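ALDH21) (Physcomitrella patens subsp. patens, PDB 5MZ5) oxidises succinic semialdehyde to succinate as an NADP(+)-dependent aldehyde dehydrogenase, and may also act on other aldehydes such as glyceraldehyde 3-phosphate. Local coordinates at residues 39-43 and 222-226; 173-179 and 501-507; 344-350 and 395-400; 428-432 and 453-457. The contacts are given in a common frame with arbitrary orientation. Numbering follows the deposited sequence.

Contact 1 (39-43 and 222-226); sequences KYNIF and LILGE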
loop_
_atom_site.group_PDB
_atom_site.type_symbol
_atom_site.label_atom_id
_atom_site.label_comp_id
_atom_site.label_asym_id
_atom_site.label_seq_id
_atom_site.Cartn_x
_atom_site.Cartn_y
_atom_site.Cartn_z
ATOM N N LYS A 39 -29.811 31.411 22.723
ATOM C CA LYS A 39 -30.492 30.117 22.716
ATOM C C LYS A 39 -30.052 29.326 21.493
ATOM O O LYS A 39 -30.000 29.855 20.384
ATOM C CB LYS A 39 -32.020 30.266 22.788
ATOM C CG LYS A 39 -32.482 30.878 24.089
ATOM C CD LYS A 39 -33.973 30.965 24.206
ATOM C CE LYS A 39 -34.400 31.250 25.635
ATOM N NZ LYS A 39 -34.006 32.614 26.097
ATOM N N TYR A 40 -29.659 28.074 21.720
ATOM C CA TYR A 40 -29.198 27.170 20.677
ATOM C C TYR A 40 -30.202 26.040 20.518
ATOM O O TYR A 40 -31.042 25.815 21.389
ATOM C CB TYR A 40 -27.818 26.580 21.049
ATOM C CG TYR A 40 -26.655 27.513 20.798
ATOM C CD1 TYR A 40 -26.370 28.561 21.674
ATOM C CD2 TYR A 40 -25.817 27.331 19.700
ATOM C CE1 TYR A 40 -25.301 29.425 21.445
ATOM C CE2 TYR A 40 -24.732 28.178 19.471
ATOM C CZ TYR A 40 -24.483 29.226 20.345
ATOM O OH TYR A 40 -23.430 30.074 20.135
ATOM N N ASN A 41 -30.103 25.329 19.405
ATOM C CA ASN A 41 -30.901 24.150 19.154
ATOM C C ASN A 41 -29.986 22.950 19.257
ATOM O O ASN A 41 -28.773 23.071 19.077
ATOM C CB ASN A 41 -31.486 24.179 17.738
ATOM C CG ASN A 41 -32.550 25.207 17.506
ATOM O OD1 ASN A 41 -32.445 26.019 16.591
ATOM N ND2 ASN A 41 -33.637 25.132 18.252
ATOM N N ILE A 42 -30.572 21.790 19.538
ATOM C CA ILE A 42 -29.864 20.520 19.544
ATOM C C ILE A 42 -30.308 19.799 18.283
ATOM O O ILE A 42 -31.298 20.211 17.663
ATOM C CB ILE A 42 -29.999 19.705 20.858
ATOM C CG1 ILE A 42 -31.466 19.348 21.180
ATOM C CG2 ILE A 42 -29.346 20.484 21.997
ATOM C CD1 ILE A 42 -31.686 18.303 22.310
ATOM N N PHE A 43 -29.563 18.774 17.867
ATOM C CA PHE A 43 -29.883 18.106 16.625
ATOM C C PHE A 43 -30.329 16.693 16.847
ATOM O O PHE A 43 -29.598 15.882 17.391
ATOM C CB PHE A 43 -28.713 18.242 15.622
ATOM C CG PHE A 43 -28.570 19.692 15.203
ATOM C CD1 PHE A 43 -29.309 20.202 14.138
ATOM C CD2 PHE A 43 -27.780 20.575 15.942
ATOM C CE1 PHE A 43 -29.233 21.559 13.798
ATOM C CE2 PHE A 43 -27.727 21.927 15.617
ATOM C CZ PHE A 43 -28.463 22.412 14.552
ATOM N N LEU A 222 -22.526 21.969 18.341
ATOM C CA LEU A 222 -23.836 22.406 17.878
ATOM C C LEU A 222 -23.743 23.257 16.619
ATOM O O LEU A 222 -24.661 23.213 15.809
ATOM C CB LEU A 222 -24.645 23.096 19.001
ATOM C CG LEU A 222 -25.074 22.167 20.171
ATOM C CD1 LEU A 222 -25.669 22.986 21.323
ATOM C CD2 LEU A 222 -26.044 21.058 19.704
ATOM N N ILE A 223 -22.620 23.992 16.442
ATOM C CA ILE A 223 -22.315 24.770 15.244
ATOM C C ILE A 223 -22.077 23.781 14.096
ATOM O O ILE A 223 -22.628 23.995 13.017
ATOM C CB ILE A 223 -21.148 25.795 15.451
ATOM C CG1 ILE A 223 -21.587 26.951 16.396
ATOM C CG2 ILE A 223 -20.648 26.364 14.115
ATOM C CD1 ILE A 223 -20.379 27.864 16.964
ATOM N N LEU A 224 -21.355 22.656 14.350
ATOM C CA LEU A 224 -21.163 21.623 13.311
ATOM C C LEU A 224 -22.526 21.049 12.883
ATOM O O LEU A 224 -22.754 20.886 11.690
ATOM C CB LEU A 224 -20.171 20.501 13.690
ATOM C CG LEU A 224 -18.672 20.855 13.640
ATOM C CD1 LEU A 224 -17.817 19.731 14.250
ATOM C CD2 LEU A 224 -18.187 21.174 12.200
ATOM N N GLY A 225 -23.428 20.885 13.856
ATOM C CA GLY A 225 -24.806 20.435 13.689
ATOM C C GLY A 225 -25.612 21.355 12.800
ATOM O O GLY A 225 -26.305 20.869 11.909
ATOM N N GLU A 226 -25.471 22.698 12.983
ATOM C CA GLU A 226 -26.138 23.722 12.167
ATOM C C GLU A 226 -25.662 23.613 10.721
ATOM O O GLU A 226 -26.473 23.672 9.787
ATOM C CB GLU A 226 -25.822 25.137 12.673
ATOM C CG GLU A 226 -26.460 25.538 13.985
ATOM C CD GLU A 226 -25.902 26.820 14.583
ATOM O OE1 GLU A 226 -25.924 26.936 15.829
ATOM O OE2 GLU A 226 -25.430 27.697 13.820
HETATM O O HOH W 1 -28.257 25.460 17.245
#
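Leu222, Phe43 and Tyr40 account for most of the surface buried where the N-terminal strand 38-44 crosses helix 219-229 of the coenzyme-binding region. Leu222 points at the strand, its CD2 lying 3.4 Å from Asn41 O and 4.1 Å from Ile42 CG2, while its CD1 meets Tyr40 CB at 4.2 Å. Phe43 lays its ring against the helix backbone: Gly225 CA sits 3.9 Å from the ring centroid in a CH-pi contact over the face, and Phe43 CZ is 3.4 Å from Glu226 N. A side chain on Gly225 would collide with this ring, since an ideal CB would fall 2.5 Å from Phe43 CD2. Next to this apolar patch, water 1 accepts from Asn41 N (2.8 Å) and donates to Glu226 OE1 (3.1 Å), while Glu226 OE2 forms a salt bridge with Arg114. No direct hydrogen bond joins the segments, so the strand is held on the helix by apolar packing, close ring-to-backbone fit and one water bridge.

Contact 2 (173-179 and 501-507); sequences IVKKFPI and MLETKVL
Residues 173-178 and 502-507 are extended neighbours in an antiparallel sheet, the three-stranded oligomerisation sheet of the aldehyde dehydrogenase fold; their axes approach to 4.3 Å at 143°. Ile173-Leu507, Lys175-Lys505 and Phe177-Glu503 are hydrogen-bonded pairs, alternating with the non-hydrogen-bonded pairs Val174-Val506, Lys176-Thr504 and Pro178-Leu502. Each hydrogen-bonded pair has two N-O links, such as Lys175 N to Lys505 O and Lys505 N to Lys175 O, both 2.9 Å; Ile179 N to Met501 O (2.9 Å) continues the ladder. Val506 and Leu507 pair in parallel with a strand of the second subunit, so the sheet runs on across the interface. On the Val174 face, Val174 CG1 meets Thr504 CG2 at 3.6 Å. On the other, Phe177 (chi1 m) lies under Lys505 (chi1 t, chi3 m), whose ammonium also hydrogen-bonds Met461 O and Phe458 O of the second subunit. Lys505 NZ stands 3.9 Å from the Phe177 ring centroid, 12° off its normal, a cation-pi contact.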
loop_
_atom_site.group_PDB
_atom_site.type_symbol
_atom_site.label_atom_id
_atom_site.label_comp_id
_atom_site.label_asym_id
_atom_site.label_seq_id
_atom_site.Cartn_x
_atom_site.Cartn_y
_atom_site.Cartn_z
ATOM N N ILE A 173 -11.287 -10.446 -3.602
ATOM C CA ILE A 173 -11.451 -8.994 -3.618
ATOM C C ILE A 173 -11.760 -8.627 -2.171
ATOM O O ILE A 173 -12.748 -9.102 -1.615
ATOM C CB ILE A 173 -12.538 -8.477 -4.604
ATOM C CG1 ILE A 173 -12.149 -8.794 -6.071
ATOM C CG2 ILE A 173 -12.779 -6.950 -4.386
ATOM C CD1 ILE A 173 -13.311 -8.785 -7.040
ATOM N N VAL A 174 -10.883 -7.828 -1.562
ATOM C CA VAL A 174 -11.027 -7.366 -0.184
ATOM C C VAL A 174 -11.500 -5.920 -0.237
ATOM O O VAL A 174 -10.829 -5.082 -0.824
ATOM C CB VAL A 174 -9.718 -7.518 0.634
ATOM C CG1 VAL A 174 -9.939 -7.117 2.087
ATOM C CG2 VAL A 174 -9.181 -8.941 0.548
ATOM N N LYS A 175 -12.662 -5.642 0.349
ATOM C CA LYS A 175 -13.265 -4.315 0.346
ATOM C C LYS A 175 -13.675 -3.959 1.774
ATOM O O LYS A 175 -13.898 -4.842 2.594
ATOM C CB LYS A 175 -14.481 -4.330 -0.611
ATOM C CG LYS A 175 -14.951 -2.996 -1.122
ATOM C CD LYS A 175 -15.743 -3.187 -2.399
ATOM C CE LYS A 175 -17.134 -2.618 -2.314
ATOM N NZ LYS A 175 -17.806 -2.656 -3.640
ATOM N N LYS A 176 -13.719 -2.661 2.080
ATOM C CA LYS A 176 -14.083 -2.144 3.399
ATOM C C LYS A 176 -15.470 -1.537 3.367
ATOM O O LYS A 176 -15.834 -0.861 2.405
ATOM C CB LYS A 176 -13.033 -1.150 3.916
ATOM C CG LYS A 176 -11.721 -1.808 4.302
ATOM C CD LYS A 176 -10.672 -0.770 4.612
ATOM C CE LYS A 176 -9.295 -1.364 4.771
ATOM N NZ LYS A 176 -9.008 -1.691 6.193
ATOM N N PHE A 177 -16.262 -1.813 4.406
ATOM C CA PHE A 177 -17.645 -1.360 4.501
ATOM C C PHE A 177 -17.892 -0.553 5.766
ATOM O O PHE A 177 -17.266 -0.850 6.780
ATOM C CB PHE A 177 -18.581 -2.592 4.482
ATOM C CG PHE A 177 -18.642 -3.300 3.151
ATOM C CD1 PHE A 177 -17.638 -4.189 2.767
ATOM C CD2 PHE A 177 -19.707 -3.086 2.281
ATOM C CE1 PHE A 177 -17.679 -4.816 1.514
ATOM C CE2 PHE A 177 -19.759 -3.729 1.038
ATOM C CZ PHE A 177 -18.757 -4.610 0.675
ATOM N N PRO A 178 -18.831 0.429 5.769
ATOM C CA PRO A 178 -19.136 1.133 7.032
ATOM C C PRO A 178 -19.509 0.161 8.161
ATOM O O PRO A 178 -20.275 -0.775 7.923
ATOM C CB PRO A 178 -20.326 2.040 6.666
ATOM C CG PRO A 178 -20.258 2.192 5.181
ATOM C CD PRO A 178 -19.688 0.910 4.659
ATOM N N ILE A 179 -18.937 0.346 9.358
ATOM C CA ILE A 179 -19.214 -0.509 10.539
ATOM C C ILE A 179 -20.685 -0.371 10.991
ATOM O O ILE A 179 -21.249 -1.327 11.528
ATOM C CB ILE A 179 -18.206 -0.245 11.707
ATOM C CG1 ILE A 179 -18.220 -1.397 12.764
ATOM C CG2 ILE A 179 -18.401 1.161 12.372
ATOM C CD1 ILE A 179 -17.057 -1.319 13.793
ATOM N N MET A 501 -13.848 2.624 11.732
ATOM C CA MET A 501 -15.244 2.767 11.300
ATOM C C MET A 501 -15.544 1.920 10.052
ATOM O O MET A 501 -16.610 2.036 9.438
ATOM C CB MET A 501 -15.564 4.240 11.054
ATOM C CG MET A 501 -15.632 5.015 12.327
ATOM S SD MET A 501 -15.666 6.785 12.081
ATOM C CE MET A 501 -15.320 7.343 13.753
ATOM N N LEU A 502 -14.590 1.060 9.684
ATOM C CA LEU A 502 -14.693 0.196 8.511
ATOM C C LEU A 502 -14.549 -1.266 8.873
ATOM O O LEU A 502 -13.754 -1.615 9.738
ATOM C CB LEU A 502 -13.650 0.589 7.439
ATOM C CG LEU A 502 -13.933 1.875 6.648
ATOM C CD1 LEU A 502 -12.675 2.383 5.953
ATOM C CD2 LEU A 502 -15.045 1.694 5.630
ATOM N N GLU A 503 -15.338 -2.120 8.222
ATOM C CA GLU A 503 -15.257 -3.568 8.399
ATOM C C GLU A 503 -14.728 -4.188 7.122
ATOM O O GLU A 503 -15.126 -3.793 6.028
ATOM C CB GLU A 503 -16.609 -4.188 8.795
ATOM C CG GLU A 503 -16.881 -4.108 10.293
ATOM C CD GLU A 503 -16.092 -5.050 11.193
ATOM O OE1 GLU A 503 -16.353 -5.034 12.415
ATOM O OE2 GLU A 503 -15.205 -5.781 10.698
ATOM N N THR A 504 -13.825 -5.140 7.267
ATOM C CA THR A 504 -13.245 -5.866 6.142
ATOM C C THR A 504 -14.200 -6.978 5.681
ATOM O O THR A 504 -14.722 -7.718 6.512
ATOM C CB THR A 504 -11.867 -6.428 6.543
ATOM O OG1 THR A 504 -11.011 -5.325 6.825
ATOM C CG2 THR A 504 -11.232 -7.284 5.435
ATOM N N LYS A 505 -14.403 -7.093 4.362
ATOM C CA LYS A 505 -15.186 -8.175 3.755
ATOM C C LYS A 505 -14.415 -8.682 2.556
ATOM O O LYS A 505 -13.958 -7.892 1.733
ATOM C CB LYS A 505 -16.598 -7.731 3.343
ATOM C CG LYS A 505 -17.563 -8.892 3.041
ATOM C CD LYS A 505 -18.912 -8.424 2.463
ATOM C CE LYS A 505 -19.650 -7.408 3.341
ATOM N NZ LYS A 505 -20.991 -7.037 2.795
ATOM N N VAL A 506 -14.263 -10.004 2.456
ATOM C CA VAL A 506 -13.575 -10.612 1.298
ATOM C C VAL A 506 -14.571 -11.387 0.418
ATOM O O VAL A 506 -15.438 -12.082 0.928
ATOM C CB VAL A 506 -12.330 -11.461 1.708
ATOM C CG1 VAL A 506 -12.706 -12.618 2.667
ATOM C CG2 VAL A 506 -11.550 -11.978 0.477
ATOM N N LEU A 507 -14.432 -11.256 -0.897
ATOM C CA LEU A 507 -15.172 -12.029 -1.885
ATOM C C LEU A 507 -14.159 -13.064 -2.386
ATOM O O LEU A 507 -13.190 -12.704 -3.060
ATOM C CB LEU A 507 -15.691 -11.141 -3.056
ATOM C CG LEU A 507 -16.522 -11.857 -4.119
ATOM C CD1 LEU A 507 -17.851 -12.413 -3.527
ATOM C CD2 LEU A 507 -16.776 -10.937 -5.338
HETATM O O HOH W 2 -10.592 -1.503 8.820
#

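Contact 3 (344-350 and 395-400); sequences VKKLKMG and FIEPTV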
loop_
_atom_site.group_PDB
_atom_site.type_symbol
_atom_site.label_atom_id
_atom_site.label_comp_id
_atom_site.label_asym_id
_atom_site.label_seq_id
_atom_site.Cartn_x
_atom_site.Cartn_y
_atom_site.Cartn_z
ATOM N N VAL A 344 8.942 31.582 31.007
ATOM C CA VAL A 344 7.610 31.343 31.606
ATOM C C VAL A 344 7.138 32.593 32.358
ATOM O O VAL A 344 5.933 32.860 32.369
ATOM C CB VAL A 344 7.358 30.021 32.428
ATOM C CG1 VAL A 344 8.394 28.933 32.184
ATOM C CG2 VAL A 344 7.145 30.267 33.914
ATOM N N LYS A 345 8.085 33.364 32.956
ATOM C CA LYS A 345 7.799 34.594 33.696
ATOM C C LYS A 345 7.261 35.716 32.804
ATOM O O LYS A 345 6.615 36.635 33.311
ATOM C CB LYS A 345 9.034 35.058 34.501
ATOM C CG LYS A 345 9.210 34.260 35.793
ATOM C CD LYS A 345 10.575 34.474 36.420
ATOM C CE LYS A 345 10.491 34.774 37.897
ATOM N NZ LYS A 345 10.183 33.580 38.722
ATOM N N LYS A 346 7.478 35.607 31.482
ATOM C CA LYS A 346 7.044 36.582 30.482
ATOM C C LYS A 346 5.661 36.265 29.911
ATOM O O LYS A 346 5.086 37.124 29.229
ATOM C CB LYS A 346 8.080 36.677 29.339
ATOM C CG LYS A 346 9.362 37.398 29.728
ATOM C CD LYS A 346 10.375 37.406 28.585
ATOM C CE LYS A 346 11.621 38.192 28.946
ATOM N NZ LYS A 346 12.406 38.580 27.745
ATOM N N LEU A 347 5.136 35.032 30.168
ATOM C CA LEU A 347 3.859 34.563 29.631
ATOM C C LEU A 347 2.679 35.366 30.151
ATOM O O LEU A 347 2.501 35.474 31.358
ATOM C CB LEU A 347 3.649 33.051 29.843
ATOM C CG LEU A 347 4.643 32.086 29.166
ATOM C CD1 LEU A 347 4.372 30.641 29.585
ATOM C CD2 LEU A 347 4.634 32.235 27.642
ATOM N N LYS A 348 1.899 35.966 29.237
ATOM C CA LYS A 348 0.746 36.788 29.605
ATOM C C LYS A 348 -0.433 35.917 29.974
ATOM O O LYS A 348 -0.917 35.134 29.159
ATOM C CB LYS A 348 0.353 37.771 28.497
ATOM C CG LYS A 348 1.397 38.815 28.237
ATOM C CD LYS A 348 1.006 39.715 27.115
ATOM C CE LYS A 348 1.996 40.839 27.033
ATOM N NZ LYS A 348 1.695 41.764 25.907
ATOM N N MET A 349 -0.885 36.067 31.216
ATOM C CA MET A 349 -2.020 35.368 31.788
ATOM C C MET A 349 -3.136 36.389 31.996
ATOM O O MET A 349 -2.908 37.455 32.575
ATOM C CB MET A 349 -1.628 34.710 33.121
ATOM C CG MET A 349 -2.677 33.768 33.657
ATOM S SD MET A 349 -2.249 32.989 35.229
ATOM C CE MET A 349 -2.504 34.336 36.353
ATOM N N GLY A 350 -4.325 36.070 31.504
ATOM C CA GLY A 350 -5.468 36.955 31.655
ATOM C C GLY A 350 -6.652 36.616 30.788
ATOM O O GLY A 350 -6.886 35.448 30.463
ATOM N N PHE A 395 -7.672 30.803 37.533
ATOM C CA PHE A 395 -6.331 30.991 36.990
ATOM C C PHE A 395 -5.249 30.342 37.857
ATOM O O PHE A 395 -5.259 30.478 39.080
ATOM C CB PHE A 395 -6.014 32.489 36.829
ATOM C CG PHE A 395 -6.692 33.158 35.657
ATOM C CD1 PHE A 395 -6.105 33.150 34.396
ATOM C CD2 PHE A 395 -7.903 33.822 35.819
ATOM C CE1 PHE A 395 -6.721 33.793 33.316
ATOM C CE2 PHE A 395 -8.520 34.464 34.730
ATOM C CZ PHE A 395 -7.928 34.436 33.486
ATOM N N ILE A 396 -4.320 29.635 37.200
ATOM C CA ILE A 396 -3.139 29.016 37.796
ATOM C C ILE A 396 -1.971 29.636 37.065
ATOM O O ILE A 396 -1.922 29.599 35.830
ATOM C CB ILE A 396 -3.126 27.446 37.690
ATOM C CG1 ILE A 396 -4.142 26.796 38.652
ATOM C CG2 ILE A 396 -1.721 26.857 37.938
ATOM C CD1 ILE A 396 -3.720 26.816 40.223
ATOM N N GLU A 397 -1.029 30.201 37.820
ATOM C CA GLU A 397 0.190 30.786 37.260
ATOM C C GLU A 397 1.008 29.699 36.538
ATOM O O GLU A 397 1.012 28.548 37.000
ATOM C CB GLU A 397 1.049 31.386 38.374
ATOM C CG GLU A 397 0.551 32.723 38.866
ATOM C CD GLU A 397 1.334 33.301 40.028
ATOM O OE1 GLU A 397 1.222 34.527 40.252
ATOM O OE2 GLU A 397 2.047 32.539 40.722
ATOM N N PRO A 398 1.691 30.017 35.409
ATOM C CA PRO A 398 2.553 28.987 34.777
ATOM C C PRO A 398 3.640 28.608 35.798
ATOM O O PRO A 398 4.296 29.476 36.383
ATOM C CB PRO A 398 3.086 29.672 33.514
ATOM C CG PRO A 398 2.902 31.117 33.741
ATOM C CD PRO A 398 1.818 31.335 34.748
ATOM N N THR A 399 3.697 27.317 36.128
ATOM C CA THR A 399 4.533 26.773 37.189
ATOM C C THR A 399 5.608 25.833 36.681
ATOM O O THR A 399 5.364 25.059 35.764
ATOM C CB THR A 399 3.611 26.052 38.201
ATOM O OG1 THR A 399 2.538 26.913 38.582
ATOM C CG2 THR A 399 4.340 25.557 39.439
ATOM N N VAL A 400 6.785 25.878 37.328
ATOM C CA VAL A 400 7.933 24.988 37.109
ATOM C C VAL A 400 8.418 24.501 38.478
ATOM O O VAL A 400 8.707 25.305 39.351
ATOM C CB VAL A 400 9.098 25.582 36.261
ATOM C CG1 VAL A 400 10.151 24.511 35.955
ATOM C CG2 VAL A 400 8.580 26.200 34.963
#
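Met349 reaches across to the start of strand 395-402 with chi1 and chi2 both t, so that its side chain is stretched along Phe395, Ile396 and Glu397. Its CG lies 3.6 Å from Phe395 CD1, and its SD is 3.5 Å from Ile396 O and 3.9 Å from Glu397 CA. The sulfur stands 5.2 Å from the Phe395 ring centroid, obliquely at 68° from the ring normal, a Met-aromatic contact. One residue on, Gly350 O approaches the edge of the same ring, 3.3 Å from Phe395 CE1. Here the chain leaving helix 333-345 of the catalytic domain passes along the broken strand 395-402, which belongs to the large mixed sheet of that alpha/beta domain. The break falls at Glu397 and Pro398, where Thr399 OG1 donates to Glu397 O (2.7 Å). Pro398 fills the space between the two segments: its CB is 4.1 Å from Val344 CG2 and 4.2 Å from Leu347 CD1, and its CG is 3.8 Å from Val344 O. Further along the strand, Val344 CG1 meets Val400 CG2 at 3.9 Å. Helix 301-313 lines the apolar patch from the same chain, Ile309 touching Val344 and Leu347 while Phe313 touches Val344 and Pro398. No hydrogen bond spans the segments; Lys348 and Gly350 instead bond through their backbones to Leu359.

Contact 4 (428-432 and 453-457); sequences FKEAV and KAFYA
This is a helix-helix packing contact in the catalytic domain, away from the annotated sites, between two helices that each follow a strand of the large mixed sheet. Residues 428-432 and 453-457 are both helical and run in roughly the same direction, their short axes 11.2 Å apart at closest approach and crossing at -30°. The CA atoms of Phe428 and Lys453 are 8.0 Å apart, those of Lys429 and Tyr456 8.7 Å, and those of Val432 and Ala457 6.7 Å. This wide spacing is filled by aromatic side chains. Phe428 (chi1 t, chi2 77°) directs its ring at the other helix: CZ is 3.4 Å from Lys453 O, and Lys453 CG lies over the ring face 3.9 Å from the centroid, a CH-pi contact. Tyr456 (chi1 t, chi2 -83°) reaches back, its CD1 3.7 Å from Phe428 CE2, its CE1 4.0 Å from Val432 CG2 and its OH 3.5 Å from Lys429 CG. Water 3 links Lys429 O and Tyr456 OH, 2.7 Å from each. The ammonium of Lys453 forms a salt bridge with Asp295. Beneath the helices, Phe428 and Ala457 both rest on Ile446 of strand 443-447 and Val432 rests on Ile293 of strand 290-294, while Leu515 of the fourth subunit packs on Phe428 and Lys429.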
loop_
_atom_site.group_PDB
_atom_site.type_symbol
_atom_site.label_atom_id
_atom_site.label_comp_id
_atom_site.label_asym_id
_atom_site.label_seq_id
_atom_site.Cartn_x
_atom_site.Cartn_y
_atom_site.Cartn_z
ATOM N N PHE A 428 21.833 9.181 28.893
ATOM C CA PHE A 428 20.763 9.217 27.899
ATOM C C PHE A 428 19.810 8.009 28.002
ATOM O O PHE A 428 18.596 8.205 27.980
ATOM C CB PHE A 428 21.324 9.385 26.461
ATOM C CG PHE A 428 20.246 9.384 25.405
ATOM C CD1 PHE A 428 19.461 10.511 25.189
ATOM C CD2 PHE A 428 19.988 8.243 24.649
ATOM C CE1 PHE A 428 18.439 10.497 24.231
ATOM C CE2 PHE A 428 18.973 8.235 23.685
ATOM C CZ PHE A 428 18.200 9.357 23.489
ATOM N N LYS A 429 20.360 6.774 28.094
ATOM C CA LYS A 429 19.583 5.539 28.206
ATOM C C LYS A 429 18.658 5.614 29.435
ATOM O O LYS A 429 17.495 5.198 29.361
ATOM C CB LYS A 429 20.515 4.327 28.346
ATOM C CG LYS A 429 20.922 3.697 27.030
ATOM C CD LYS A 429 22.027 2.647 27.241
ATOM C CE LYS A 429 22.018 1.439 26.318
ATOM N NZ LYS A 429 22.683 1.683 25.007
ATOM N N GLU A 430 19.180 6.181 30.546
ATOM C CA GLU A 430 18.458 6.374 31.803
ATOM C C GLU A 430 17.355 7.400 31.658
ATOM O O GLU A 430 16.299 7.223 32.254
ATOM C CB GLU A 430 19.417 6.752 32.948
ATOM C CG GLU A 430 20.196 5.568 33.503
ATOM C CD GLU A 430 19.388 4.449 34.136
ATOM O OE1 GLU A 430 18.470 4.737 34.938
ATOM O OE2 GLU A 430 19.691 3.272 33.839
ATOM N N ALA A 431 17.589 8.469 30.869
ATOM C CA ALA A 431 16.587 9.499 30.600
ATOM C C ALA A 431 15.396 8.871 29.845
ATOM O O ALA A 431 14.255 9.162 30.197
ATOM C CB ALA A 431 17.193 10.643 29.785
ATOM N N VAL A 432 15.671 7.985 28.836
ATOM C CA VAL A 432 14.653 7.279 28.049
ATOM C C VAL A 432 13.824 6.369 28.976
ATOM O O VAL A 432 12.594 6.370 28.900
ATOM C CB VAL A 432 15.258 6.496 26.843
ATOM C CG1 VAL A 432 14.185 5.671 26.115
ATOM C CG2 VAL A 432 15.964 7.440 25.867
ATOM N N LYS A 453 20.847 8.485 18.841
ATOM C CA LYS A 453 19.982 8.841 19.985
ATOM C C LYS A 453 18.544 9.059 19.518
ATOM O O LYS A 453 17.615 8.626 20.193
ATOM C CB LYS A 453 20.517 10.084 20.706
ATOM C CG LYS A 453 21.782 9.803 21.491
ATOM C CD LYS A 453 22.246 10.998 22.280
ATOM C CE LYS A 453 23.447 10.633 23.111
ATOM N NZ LYS A 453 24.143 11.837 23.632
ATOM N N ALA A 454 18.374 9.700 18.332
ATOM C CA ALA A 454 17.074 9.965 17.708
ATOM C C ALA A 454 16.332 8.647 17.439
ATOM O O ALA A 454 15.181 8.488 17.863
ATOM C CB ALA A 454 17.268 10.747 16.408
ATOM N N PHE A 455 17.019 7.686 16.789
ATOM C CA PHE A 455 16.420 6.404 16.446
ATOM C C PHE A 455 16.344 5.434 17.631
ATOM O O PHE A 455 15.469 4.577 17.631
ATOM C CB PHE A 455 17.096 5.782 15.208
ATOM C CG PHE A 455 16.580 6.482 13.964
ATOM C CD1 PHE A 455 17.223 7.614 13.463
ATOM C CD2 PHE A 455 15.387 6.075 13.355
ATOM C CE1 PHE A 455 16.715 8.292 12.353
ATOM C CE2 PHE A 455 14.884 6.756 12.241
ATOM C CZ PHE A 455 15.548 7.863 11.751
ATOM N N TYR A 456 17.208 5.587 18.649
ATOM C CA TYR A 456 17.146 4.782 19.879
ATOM C C TYR A 456 15.855 5.191 20.601
ATOM O O TYR A 456 15.101 4.325 21.049
ATOM C CB TYR A 456 18.394 5.003 20.779
ATOM C CG TYR A 456 18.336 4.256 22.097
ATOM C CD1 TYR A 456 17.642 4.777 23.189
ATOM C CD2 TYR A 456 18.921 3.003 22.237
ATOM C CE1 TYR A 456 17.541 4.072 24.391
ATOM C CE2 TYR A 456 18.855 2.302 23.445
ATOM C CZ TYR A 456 18.152 2.837 24.514
ATOM O OH TYR A 456 18.060 2.145 25.698
ATOM N N ALA A 457 15.594 6.516 20.693
ATOM C CA ALA A 457 14.380 7.043 21.334
ATOM C C ALA A 457 13.114 6.586 20.579
ATOM O O ALA A 457 12.126 6.230 21.217
ATOM C CB ALA A 457 14.437 8.562 21.399
HETATM O O HOH W 3 16.684 3.186 27.794
#

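Overall arrangement
The four contacts sample the three parts of the aldehyde dehydrogenase fold. Contact 1 joins the N-terminal strand to a helix of the coenzyme-binding domain, contact 2 lies in the oligomerisation sheet, and contacts 3 and 4 lie in the catalytic domain, where both involve the same mixed sheet. Along the chain contacts 1 and 2 interleave, while contacts 3 and 4 follow one another between residues 179 and 501, so the strand pair of contact 2 brackets the catalytic domain together with much of the coenzyme-binding domain, including helix 219-229 of contact 1. Their centres are well separated: 31 Å for contacts 3 and 4, 50 Å for contacts 2 and 3. Contacts 2 and 4 both touch neighbouring subunits; contacts 1 and 3 touch none.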